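Local coordinates for protein xyloglucan-specific endo-beta-1,4-glucanase GH12 (Aspergillus niveus, PDB 4NPR) that probably hydrolyses internal beta-1,4-glucosidic bonds of xyloglucan with retention of configuration, releasing xyloglucan oligosaccharides, at residues T59-S64 and V69-W74; K84-A89 and A122-L127; W110-S115 and A221-F226; Y182-Q187 and R198-Y203. One frame throughout, in Å; residues are numbered along the deposited sequence.

Contact 1 of 4, residues T59-S64 and V69-W74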
# COMPACT_ATOMS: atom_id res chain seq x y z
N THR A 59 3.35 6.48 -14.28
CA THR A 59 4.63 6.95 -14.88
C THR A 59 5.80 6.83 -13.94
O THR A 59 5.80 7.35 -12.86
CB THR A 59 4.52 8.43 -15.32
OG1 THR A 59 3.46 8.58 -16.28
CG2 THR A 59 5.87 8.96 -15.94
N PHE A 60 6.83 6.15 -14.39
CA PHE A 60 8.08 6.14 -13.68
C PHE A 60 8.85 7.36 -14.14
O PHE A 60 8.90 7.63 -15.32
CB PHE A 60 8.85 4.90 -14.03
CG PHE A 60 10.30 4.98 -13.70
CD1 PHE A 60 10.73 4.90 -12.40
CD2 PHE A 60 11.24 5.14 -14.72
CE1 PHE A 60 12.08 4.95 -12.09
CE2 PHE A 60 12.60 5.19 -14.43
CZ PHE A 60 13.02 5.09 -13.11
N GLU A 61 9.45 8.08 -13.20
CA GLU A 61 10.22 9.27 -13.51
C GLU A 61 11.70 9.02 -13.40
O GLU A 61 12.43 9.27 -14.35
CB GLU A 61 9.88 10.40 -12.55
CG GLU A 61 9.18 11.55 -13.20
CD GLU A 61 7.71 11.30 -13.28
OE1 GLU A 61 7.13 11.01 -12.20
OE2 GLU A 61 7.16 11.41 -14.41
N SER A 62 12.16 8.56 -12.24
CA SER A 62 13.57 8.46 -11.96
C SER A 62 13.87 7.60 -10.75
O SER A 62 13.00 7.33 -9.94
CB SER A 62 14.16 9.86 -11.72
OG SER A 62 13.61 10.47 -10.57
N LEU A 63 15.12 7.19 -10.64
CA LEU A 63 15.55 6.32 -9.57
C LEU A 63 16.92 6.84 -9.17
O LEU A 63 17.74 7.18 -10.01
CB LEU A 63 15.63 4.86 -10.04
CG LEU A 63 16.22 3.85 -9.04
CD1 LEU A 63 15.41 3.76 -7.75
CD2 LEU A 63 16.37 2.46 -9.63
N SER A 64 17.18 6.87 -7.88
CA SER A 64 18.35 7.53 -7.39
C SER A 64 18.71 6.82 -6.09
O SER A 64 18.03 7.00 -5.06
CB SER A 64 17.98 9.00 -7.16
OG SER A 64 19.03 9.70 -6.55
N VAL A 69 10.93 7.85 -7.84
CA VAL A 69 10.04 8.99 -8.06
C VAL A 69 9.09 8.58 -9.19
O VAL A 69 9.53 8.15 -10.26
CB VAL A 69 10.88 10.26 -8.47
CG1 VAL A 69 10.02 11.50 -8.72
CG2 VAL A 69 11.98 10.52 -7.41
N TRP A 70 7.79 8.64 -8.93
CA TRP A 70 6.81 8.21 -9.92
C TRP A 70 5.49 8.87 -9.68
O TRP A 70 5.33 9.60 -8.68
CB TRP A 70 6.61 6.69 -9.90
CG TRP A 70 6.07 6.09 -8.58
CD1 TRP A 70 6.79 5.83 -7.44
CD2 TRP A 70 4.73 5.63 -8.32
NE1 TRP A 70 5.97 5.23 -6.49
CE2 TRP A 70 4.71 5.09 -7.01
CE3 TRP A 70 3.56 5.60 -9.07
CZ2 TRP A 70 3.55 4.56 -6.45
CZ3 TRP A 70 2.42 5.07 -8.51
CH2 TRP A 70 2.42 4.56 -7.22
N ASN A 71 4.54 8.59 -10.59
CA ASN A 71 3.16 9.00 -10.40
C ASN A 71 2.15 8.16 -11.16
O ASN A 71 2.48 7.36 -12.04
CB ASN A 71 2.97 10.47 -10.80
CG ASN A 71 2.96 10.68 -12.31
OD1 ASN A 71 2.14 10.08 -13.04
ND2 ASN A 71 3.86 11.55 -12.78
N THR A 72 0.90 8.39 -10.81
CA THR A 72 -0.17 7.84 -11.57
C THR A 72 -1.34 8.83 -11.69
O THR A 72 -1.56 9.64 -10.79
CB THR A 72 -0.59 6.50 -10.94
OG1 THR A 72 -1.53 5.85 -11.79
CG2 THR A 72 -1.23 6.70 -9.60
N LYS A 73 -2.09 8.71 -12.78
CA LYS A 73 -3.16 9.61 -13.11
C LYS A 73 -4.35 8.81 -13.47
O LYS A 73 -4.22 7.80 -14.16
CB LYS A 73 -2.75 10.44 -14.31
CG LYS A 73 -1.53 11.28 -13.99
CD LYS A 73 -1.02 12.13 -15.13
CE LYS A 73 -0.01 13.13 -14.55
NZ LYS A 73 1.17 13.27 -15.44
N TRP A 74 -5.53 9.25 -13.05
CA TRP A 74 -6.69 8.42 -13.21
C TRP A 74 -8.00 9.16 -13.10
O TRP A 74 -8.08 10.21 -12.49
CB TRP A 74 -6.68 7.24 -12.19
CG TRP A 74 -6.62 7.59 -10.70
CD1 TRP A 74 -5.50 7.65 -9.91
CD2 TRP A 74 -7.73 7.89 -9.83
NE1 TRP A 74 -5.83 7.99 -8.62
CE2 TRP A 74 -7.19 8.15 -8.54
CE3 TRP A 74 -9.10 7.96 -10.01
CZ2 TRP A 74 -7.98 8.45 -7.44
CZ3 TRP A 74 -9.91 8.28 -8.90
CH2 TRP A 74 -9.34 8.53 -7.64
O HOH W 1 1.28 8.89 -15.23
O HOH W 2 6.30 12.33 -9.61
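V69 faces two residues at once, E61 and S62, across this antiparallel hairpin, which makes the pairing a classic beta bulge. Its carbonyl takes both amides: V69 O lies 2.9 Å from E61 N and, in a weak bond, 3.3 Å from S62 N. V69 N donates in return to S62 O at 3.0 Å. The extra residue is E61, whose near-helical backbone (phi -106°, psi -56°) lets the two N-H groups converge. A beta-branched valine suits the strand position opposite: its CG1, anti to the backbone N, lies 4.0 Å from E61 CB, while S62 OG rests against its CB.

At W70 the pairing passes to a non-hydrogen-bonded site opposite F60, and both aromatic side chains lie on the other face of the sheet. W70 meets the neighbouring strand through its CB, 3.1 Å from T59 O, and the indole then leads away. A water donates to E61 OE1 and, weakly, to W70 O, linking the glutamate to the strand opposite.

N71 forms the regular hydrogen-bonded pair with T59: T59 N reaches N71 O at 2.6 Å, and N71 N reaches T59 O at 2.9 Å. Their side chains run side by side, with N71 OD1 3.7 Å from T59 CB.

The hairpin belongs to the outer sheet of the jelly roll. Strand 25-27 flanks 59-64 and strand 231-240 flanks 69-74, while F60 and W70 pack on L41 of the other sheet, T72 on T223 and W74 on P225.

Contact 2 of 4, residues K84-A89 and A122-L127; sequences KSFANA and AYDMFL
F86 brings its CZ and CE2 against D124 and its CE1 toward A122 O, and the contact is mainly one of dispersion. CZ of F86 lies 3.8 Å from D124 CB, an approach oblique to the ring. The neighbouring ring atom, F86 CE2, comes 3.9 Å from D124 OD2, and the carboxylate plane stands almost upright to the ring, 82° from it. With CG anti to the backbone N (chi1 177°), the phenyl group is carried out from its own chain toward the second strand, a span for which a long, flat, apolar side chain is well suited.

A122 O sits at the edge of the ring, near its plane, but its 4.2 Å from F86 CE1 is long, at most a weak electrostatic preference. No hydrogen bond joins the two segments.

Hydrogen bonding instead fixes the loop that presents the ring. N88 ND2 donates to F86 O at 2.7 Å, with the acceptor in the amide plane, and N44 ND2 also bonds to that carbonyl. N88 CB lies over one face of the ring, 3.6 Å above its plane and offset toward the rim.

Strand 215-226 runs between strands 87-97 and 117-128 in the inner sheet, and its E224 touches F86, so the phenyl bridges over a strand. In family 12 the concave face of this sheet forms the substrate cleft, and the contact is consistent with a place there. The apolar ring offers the carboxylate no hydrogen bond, so their van der Waals contact tolerates small shifts; the placing of F86 is probably set more by the bonds to its backbone carbonyl.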
# COMPACT_ATOMS: atom_id res chain seq x y z
N LYS A 84 -10.65 0.02 -7.75
CA LYS A 84 -10.42 -0.18 -9.12
C LYS A 84 -9.01 -0.62 -9.44
O LYS A 84 -8.76 -1.16 -10.51
CB LYS A 84 -10.72 1.11 -9.90
CG LYS A 84 -12.07 1.77 -9.59
CD LYS A 84 -13.17 0.72 -9.60
CE LYS A 84 -14.50 1.41 -9.61
NZ LYS A 84 -14.88 1.74 -8.21
N SER A 85 -8.06 -0.36 -8.55
CA SER A 85 -6.66 -0.61 -8.88
C SER A 85 -5.74 -0.45 -7.68
O SER A 85 -6.13 -0.05 -6.58
CB SER A 85 -6.22 0.36 -9.98
OG SER A 85 -6.28 1.73 -9.52
N PHE A 86 -4.48 -0.78 -7.88
CA PHE A 86 -3.51 -0.59 -6.87
C PHE A 86 -2.15 -0.47 -7.53
O PHE A 86 -1.32 -1.39 -7.44
CB PHE A 86 -3.53 -1.74 -5.87
CG PHE A 86 -2.47 -1.61 -4.81
CD1 PHE A 86 -2.31 -0.39 -4.09
CD2 PHE A 86 -1.59 -2.65 -4.56
CE1 PHE A 86 -1.31 -0.24 -3.13
CE2 PHE A 86 -0.60 -2.52 -3.57
CZ PHE A 86 -0.44 -1.31 -2.87
N ALA A 87 -1.94 0.67 -8.20
CA ALA A 87 -0.66 1.02 -8.74
C ALA A 87 0.25 1.32 -7.56
O ALA A 87 -0.09 2.09 -6.69
CB ALA A 87 -0.77 2.25 -9.60
N ASN A 88 1.43 0.71 -7.57
CA ASN A 88 2.32 0.66 -6.45
C ASN A 88 3.71 0.38 -6.91
O ASN A 88 3.94 -0.20 -7.98
CB ASN A 88 1.92 -0.47 -5.50
CG ASN A 88 2.10 -1.84 -6.13
OD1 ASN A 88 3.07 -2.54 -5.87
ND2 ASN A 88 1.16 -2.21 -6.97
N ALA A 89 4.66 0.77 -6.08
CA ALA A 89 6.04 0.29 -6.19
C ALA A 89 6.25 -0.90 -5.20
O ALA A 89 6.06 -0.74 -4.02
CB ALA A 89 7.00 1.41 -5.87
N ALA A 122 -1.31 3.85 0.79
CA ALA A 122 -1.11 2.73 1.65
C ALA A 122 0.14 1.95 1.25
O ALA A 122 0.45 1.83 0.05
CB ALA A 122 -2.32 1.82 1.57
N TYR A 123 0.86 1.51 2.29
CA TYR A 123 1.69 0.34 2.24
C TYR A 123 0.78 -0.87 2.31
O TYR A 123 -0.24 -0.86 3.01
CB TYR A 123 2.67 0.21 3.41
CG TYR A 123 3.68 1.29 3.55
CD1 TYR A 123 3.36 2.49 4.20
CD2 TYR A 123 4.94 1.14 3.05
CE1 TYR A 123 4.29 3.51 4.33
CE2 TYR A 123 5.90 2.13 3.19
CZ TYR A 123 5.57 3.33 3.81
OH TYR A 123 6.54 4.33 3.97
N ASP A 124 1.20 -1.91 1.56
CA ASP A 124 0.63 -3.23 1.57
C ASP A 124 1.75 -4.28 1.73
O ASP A 124 2.54 -4.48 0.82
CB ASP A 124 -0.10 -3.44 0.27
CG ASP A 124 -1.33 -4.27 0.42
OD1 ASP A 124 -1.66 -4.65 1.57
OD2 ASP A 124 -1.99 -4.54 -0.60
N MET A 125 1.81 -4.93 2.89
CA MET A 125 2.83 -5.91 3.19
C MET A 125 2.19 -7.27 3.50
O MET A 125 1.23 -7.36 4.26
CB MET A 125 3.63 -5.47 4.39
CG MET A 125 4.30 -4.13 4.19
SD MET A 125 5.13 -3.70 5.73
CE MET A 125 3.77 -2.92 6.59
N PHE A 126 2.77 -8.31 2.95
CA PHE A 126 2.16 -9.61 2.91
C PHE A 126 3.04 -10.64 3.62
O PHE A 126 4.27 -10.61 3.47
CB PHE A 126 2.00 -9.99 1.46
CG PHE A 126 0.91 -9.23 0.77
CD1 PHE A 126 -0.41 -9.60 0.94
CD2 PHE A 126 1.21 -8.12 -0.01
CE1 PHE A 126 -1.42 -8.90 0.32
CE2 PHE A 126 0.22 -7.43 -0.65
CZ PHE A 126 -1.12 -7.81 -0.49
N LEU A 127 2.40 -11.51 4.42
CA LEU A 127 3.08 -12.60 5.08
C LEU A 127 2.70 -13.95 4.52
O LEU A 127 1.62 -14.11 3.91
CB LEU A 127 2.74 -12.61 6.53
CG LEU A 127 3.10 -11.31 7.18
CD1 LEU A 127 2.72 -11.36 8.65
CD2 LEU A 127 4.58 -11.09 7.01

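Contact 3 of 4, residues W110-S115 and A221-F226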
# COMPACT_ATOMS: atom_id res chain seq x y z
N TRP A 110 4.28 12.04 -0.63
CA TRP A 110 3.28 12.01 -1.71
C TRP A 110 2.34 13.19 -1.67
O TRP A 110 2.24 13.90 -0.67
CB TRP A 110 2.43 10.74 -1.69
CG TRP A 110 1.68 10.52 -0.40
CD1 TRP A 110 2.13 9.87 0.66
CD2 TRP A 110 0.34 10.98 -0.05
NE1 TRP A 110 1.19 9.89 1.69
CE2 TRP A 110 0.08 10.57 1.26
CE3 TRP A 110 -0.64 11.71 -0.72
CZ2 TRP A 110 -1.13 10.80 1.91
CZ3 TRP A 110 -1.86 11.98 -0.04
CH2 TRP A 110 -2.08 11.53 1.25
N ASN A 111 1.65 13.34 -2.79
CA ASN A 111 0.62 14.37 -2.97
C ASN A 111 -0.54 13.91 -3.88
O ASN A 111 -0.33 13.20 -4.84
CB ASN A 111 1.26 15.63 -3.55
CG ASN A 111 0.30 16.78 -3.55
OD1 ASN A 111 -0.13 17.22 -2.45
ND2 ASN A 111 -0.15 17.23 -4.74
N TYR A 112 -1.76 14.35 -3.59
CA TYR A 112 -2.90 14.06 -4.44
C TYR A 112 -3.48 15.36 -4.94
O TYR A 112 -3.57 16.32 -4.18
CB TYR A 112 -4.01 13.27 -3.69
CG TYR A 112 -4.25 11.86 -4.25
CD1 TYR A 112 -4.63 11.67 -5.55
CD2 TYR A 112 -4.10 10.74 -3.46
CE1 TYR A 112 -4.87 10.41 -6.06
CE2 TYR A 112 -4.34 9.47 -3.95
CZ TYR A 112 -4.71 9.30 -5.27
OH TYR A 112 -4.91 8.03 -5.78
N SER A 113 -3.89 15.38 -6.20
CA SER A 113 -4.77 16.44 -6.65
C SER A 113 -5.90 15.88 -7.50
O SER A 113 -5.81 14.76 -8.00
CB SER A 113 -3.98 17.54 -7.40
OG SER A 113 -3.28 17.02 -8.53
N GLY A 114 -6.96 16.66 -7.65
CA GLY A 114 -8.05 16.35 -8.60
C GLY A 114 -9.41 16.47 -7.94
O GLY A 114 -9.47 16.88 -6.81
N SER A 115 -10.49 16.08 -8.62
CA SER A 115 -11.84 16.38 -8.10
C SER A 115 -12.63 15.16 -7.60
O SER A 115 -12.59 14.07 -8.22
CB SER A 115 -12.65 17.23 -9.10
OG SER A 115 -12.56 16.68 -10.39
N ALA A 221 4.06 -0.15 -1.94
CA ALA A 221 3.48 1.14 -1.55
C ALA A 221 2.86 1.87 -2.78
O ALA A 221 3.52 2.01 -3.82
CB ALA A 221 4.51 2.02 -0.84
N GLY A 222 1.58 2.26 -2.66
CA GLY A 222 0.86 2.93 -3.72
C GLY A 222 -0.47 3.54 -3.27
O GLY A 222 -0.65 3.93 -2.11
N THR A 223 -1.41 3.61 -4.21
CA THR A 223 -2.71 4.16 -3.91
C THR A 223 -3.83 3.25 -4.45
O THR A 223 -3.66 2.67 -5.52
CB THR A 223 -2.86 5.59 -4.48
OG1 THR A 223 -4.19 6.10 -4.24
CG2 THR A 223 -2.58 5.58 -5.93
N GLU A 224 -4.94 3.15 -3.71
CA GLU A 224 -6.15 2.40 -4.15
C GLU A 224 -7.29 3.37 -4.35
O GLU A 224 -7.87 3.86 -3.37
CB GLU A 224 -6.61 1.34 -3.12
CG GLU A 224 -5.76 0.11 -3.03
CD GLU A 224 -6.23 -0.86 -1.91
OE1 GLU A 224 -6.68 -0.36 -0.86
OE2 GLU A 224 -6.08 -2.12 -2.06
N PRO A 225 -7.63 3.66 -5.59
CA PRO A 225 -8.74 4.55 -5.85
C PRO A 225 -10.11 3.86 -5.97
O PRO A 225 -10.21 2.75 -6.50
CB PRO A 225 -8.34 5.18 -7.17
CG PRO A 225 -7.61 4.11 -7.88
CD PRO A 225 -6.81 3.43 -6.79
N PHE A 226 -11.16 4.55 -5.51
CA PHE A 226 -12.54 4.09 -5.67
C PHE A 226 -13.26 4.91 -6.76
O PHE A 226 -13.87 4.36 -7.65
CB PHE A 226 -13.27 4.12 -4.33
CG PHE A 226 -12.65 3.21 -3.25
CD1 PHE A 226 -11.46 3.55 -2.59
CD2 PHE A 226 -13.29 2.04 -2.84
CE1 PHE A 226 -10.94 2.76 -1.56
CE2 PHE A 226 -12.75 1.22 -1.84
CZ PHE A 226 -11.58 1.59 -1.19
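The backbones carrying Y112 and T223 stay 9.9 Å apart between CA atoms, the distance of two layers facing each other rather than of paired strands, so side chains alone make the contact. Both residues point inward and come from opposite directions. The phenol spans most of the gap, and Y112 OH donates to T223 OG1 at 2.6 Å. That oxygen lies in the plane of the tyrosine ring, at its edge, with Y112 CE2 3.4 Å away.

T223 turns its OG1 anti to the backbone N (chi1 177°), which brings the hydroxyl to the phenol. Its methyl also touches, T223 CG2 lying 3.4 Å from Y112 OH. A threonine is apt here, offering a polar branch to the bond and a methyl that meets the methyl of T72; T223 also touches F233.

Neither hydroxyl ends with this pair. W74 NE1 is hydrogen-bonded to Y112 OH, and T223 OG1 to D120 O, so a polar chain runs between the two sheets. Y112 meets the ring of F233 and packs on A231, I117 and V121.

Strand 105-113 belongs to the outer sheet and strand 215-226 to the inner one. Side chains meeting between two stacked beta sheets are the hallmark of a beta-sandwich, here the jelly roll of glycoside hydrolase family 12.

Contact 4 of 4, residues Y182-Q187 and R198-Y203; sequences YSFVAQ and RDFFTY
One face of the F184 ring receives the edge of F200: F200 CD1 stands 3.6 Å above the plane, over the ring centre. At the edge of F184, near its plane, lies Y203 CD1, 4.1 Å from F184 CZ. Seen from F200, F184 CD2 is at the ring edge and in plane, 3.7 Å from F200 CD1. The two phenylalanines therefore form a T-shaped stack, with centroids 4.9 Å apart and planes at 73°. Y203 meets F184 obliquely to its own ring.

The helix supplies two of the three rings, F200 and Y203, nearly one turn apart. Their first torsions differ: F200 has CG anti to its carbonyl carbon (chi1 -65°), whereas Y203 has CG anti to the backbone N (chi1 170°). One ring comes down on the face of F184 and the other beside its rim.

On the helix itself T202 folds its OG1 back to R198 O at 2.9 Å, from above the carbonyl plane, and this oxygen also accepts T202 N. Helix 198-207 lies against the inner sheet, where F184 also touches I139, while F200 packs on V141 and V164 and meets the ring of F169.

Phenylalanine suits these buried sites because it brings bulk without polar atoms that would need partners. Y203, partly exposed, presents only ring carbon CD1 to F184, while its hydroxyl bonds weakly to Q208. The edge-to-face geometry sets the partly positive C-H rim of F200 against the electron-rich face of F184, adding a modest electrostatic preference to the hydrophobic contact that holds helix to strand.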
# COMPACT_ATOMS: atom_id res chain seq x y z
N TYR A 182 -5.08 -6.95 8.45
CA TYR A 182 -4.96 -5.88 9.42
C TYR A 182 -4.68 -4.59 8.69
O TYR A 182 -3.76 -4.54 7.90
CB TYR A 182 -3.80 -6.14 10.34
CG TYR A 182 -4.04 -7.24 11.36
CD1 TYR A 182 -4.85 -7.02 12.49
CD2 TYR A 182 -3.42 -8.47 11.23
CE1 TYR A 182 -5.10 -8.02 13.41
CE2 TYR A 182 -3.63 -9.47 12.18
CZ TYR A 182 -4.47 -9.24 13.24
OH TYR A 182 -4.67 -10.24 14.14
N SER A 183 -5.46 -3.54 8.98
CA SER A 183 -5.29 -2.22 8.38
C SER A 183 -5.12 -1.13 9.41
O SER A 183 -6.00 -0.91 10.23
CB SER A 183 -6.48 -1.88 7.48
OG SER A 183 -6.47 -2.67 6.32
N PHE A 184 -3.97 -0.45 9.35
CA PHE A 184 -3.66 0.65 10.23
C PHE A 184 -4.02 1.88 9.44
O PHE A 184 -3.47 2.14 8.39
CB PHE A 184 -2.17 0.68 10.57
CG PHE A 184 -1.71 -0.48 11.41
CD1 PHE A 184 -1.49 -1.71 10.84
CD2 PHE A 184 -1.48 -0.33 12.77
CE1 PHE A 184 -1.07 -2.77 11.61
CE2 PHE A 184 -1.06 -1.38 13.54
CZ PHE A 184 -0.86 -2.60 12.96
N VAL A 185 -4.98 2.63 9.93
CA VAL A 185 -5.46 3.79 9.21
C VAL A 185 -5.16 5.02 10.04
O VAL A 185 -5.71 5.19 11.16
CB VAL A 185 -6.97 3.71 8.98
CG1 VAL A 185 -7.44 4.98 8.26
CG2 VAL A 185 -7.33 2.44 8.18
N ALA A 186 -4.27 5.87 9.52
CA ALA A 186 -3.82 7.02 10.29
C ALA A 186 -4.99 7.97 10.54
O ALA A 186 -5.80 8.21 9.64
CB ALA A 186 -2.69 7.72 9.60
N GLN A 187 -5.10 8.47 11.77
CA GLN A 187 -6.16 9.41 12.14
C GLN A 187 -6.07 10.79 11.45
O GLN A 187 -7.09 11.43 11.25
CB GLN A 187 -6.18 9.58 13.67
CG GLN A 187 -6.52 8.28 14.36
CD GLN A 187 -6.80 8.37 15.85
OE1 GLN A 187 -6.32 9.25 16.59
NE2 GLN A 187 -7.56 7.41 16.32
N ARG A 198 8.98 -2.01 10.86
CA ARG A 198 8.97 -3.15 11.70
C ARG A 198 8.16 -2.91 12.93
O ARG A 198 7.82 -3.86 13.64
CB ARG A 198 10.38 -3.54 12.09
CG ARG A 198 10.44 -4.99 12.44
CD ARG A 198 11.80 -5.33 12.99
NE ARG A 198 11.86 -5.11 14.42
CZ ARG A 198 12.88 -5.49 15.16
NH1 ARG A 198 13.90 -6.10 14.61
NH2 ARG A 198 12.89 -5.26 16.44
N ASP A 199 7.83 -1.65 13.20
CA ASP A 199 7.08 -1.36 14.43
C ASP A 199 5.67 -1.95 14.37
O ASP A 199 5.15 -2.40 15.35
CB ASP A 199 7.05 0.16 14.74
CG ASP A 199 8.48 0.78 14.98
OD1 ASP A 199 9.40 0.10 15.47
OD2 ASP A 199 8.67 1.98 14.66
N PHE A 200 5.06 -1.93 13.20
CA PHE A 200 3.77 -2.54 12.95
C PHE A 200 3.73 -4.03 13.25
O PHE A 200 2.78 -4.51 13.83
CB PHE A 200 3.40 -2.29 11.50
CG PHE A 200 3.20 -0.83 11.22
CD1 PHE A 200 2.06 -0.20 11.69
CD2 PHE A 200 4.18 -0.08 10.63
CE1 PHE A 200 1.89 1.16 11.51
CE2 PHE A 200 4.02 1.28 10.47
CZ PHE A 200 2.87 1.89 10.88
N PHE A 201 4.78 -4.75 12.86
CA PHE A 201 4.93 -6.16 13.24
C PHE A 201 5.23 -6.37 14.73
O PHE A 201 4.61 -7.23 15.38
CB PHE A 201 5.97 -6.83 12.36
CG PHE A 201 5.63 -6.78 10.90
CD1 PHE A 201 4.65 -7.58 10.37
CD2 PHE A 201 6.27 -5.87 10.04
CE1 PHE A 201 4.32 -7.55 9.01
CE2 PHE A 201 5.95 -5.83 8.69
CZ PHE A 201 4.97 -6.66 8.18
N THR A 202 6.17 -5.62 15.28
CA THR A 202 6.44 -5.70 16.70
C THR A 202 5.08 -5.60 17.41
O THR A 202 4.76 -6.37 18.31
CB THR A 202 7.33 -4.52 17.16
OG1 THR A 202 8.53 -4.41 16.36
CG2 THR A 202 7.72 -4.65 18.61
N TYR A 203 4.27 -4.64 16.98
CA TYR A 203 3.00 -4.39 17.64
C TYR A 203 2.03 -5.58 17.60
O TYR A 203 1.44 -5.92 18.61
CB TYR A 203 2.30 -3.16 17.06
CG TYR A 203 0.87 -3.05 17.58
CD1 TYR A 203 -0.17 -3.64 16.89
CD2 TYR A 203 0.57 -2.38 18.77
CE1 TYR A 203 -1.47 -3.56 17.37
CE2 TYR A 203 -0.75 -2.31 19.25
CZ TYR A 203 -1.76 -2.91 18.53
OH TYR A 203 -3.10 -2.87 18.93

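In the fold
Contact 1 lies toward the outside of the jelly roll and is the only one built on backbone pairing, within a hairpin of the outer sheet. Contact 3, partly buried like contact 1, links the two sheets through a hydroxyl pair, and contact 1 joins it where W74 NE1 probably bonds Y112 OH. Contact 2, buried and nearest the chain's centre, stays within the inner sheet and rests mainly on van der Waals contact of a ring with an aspartate; strand 215-226 of contact 3 runs between its two strands, with A89 N probably bonded to A221 O. Contact 4, also buried, adds aromatic packing of a helix on that sheet and touches contact 2 through F201 against M125 and L127.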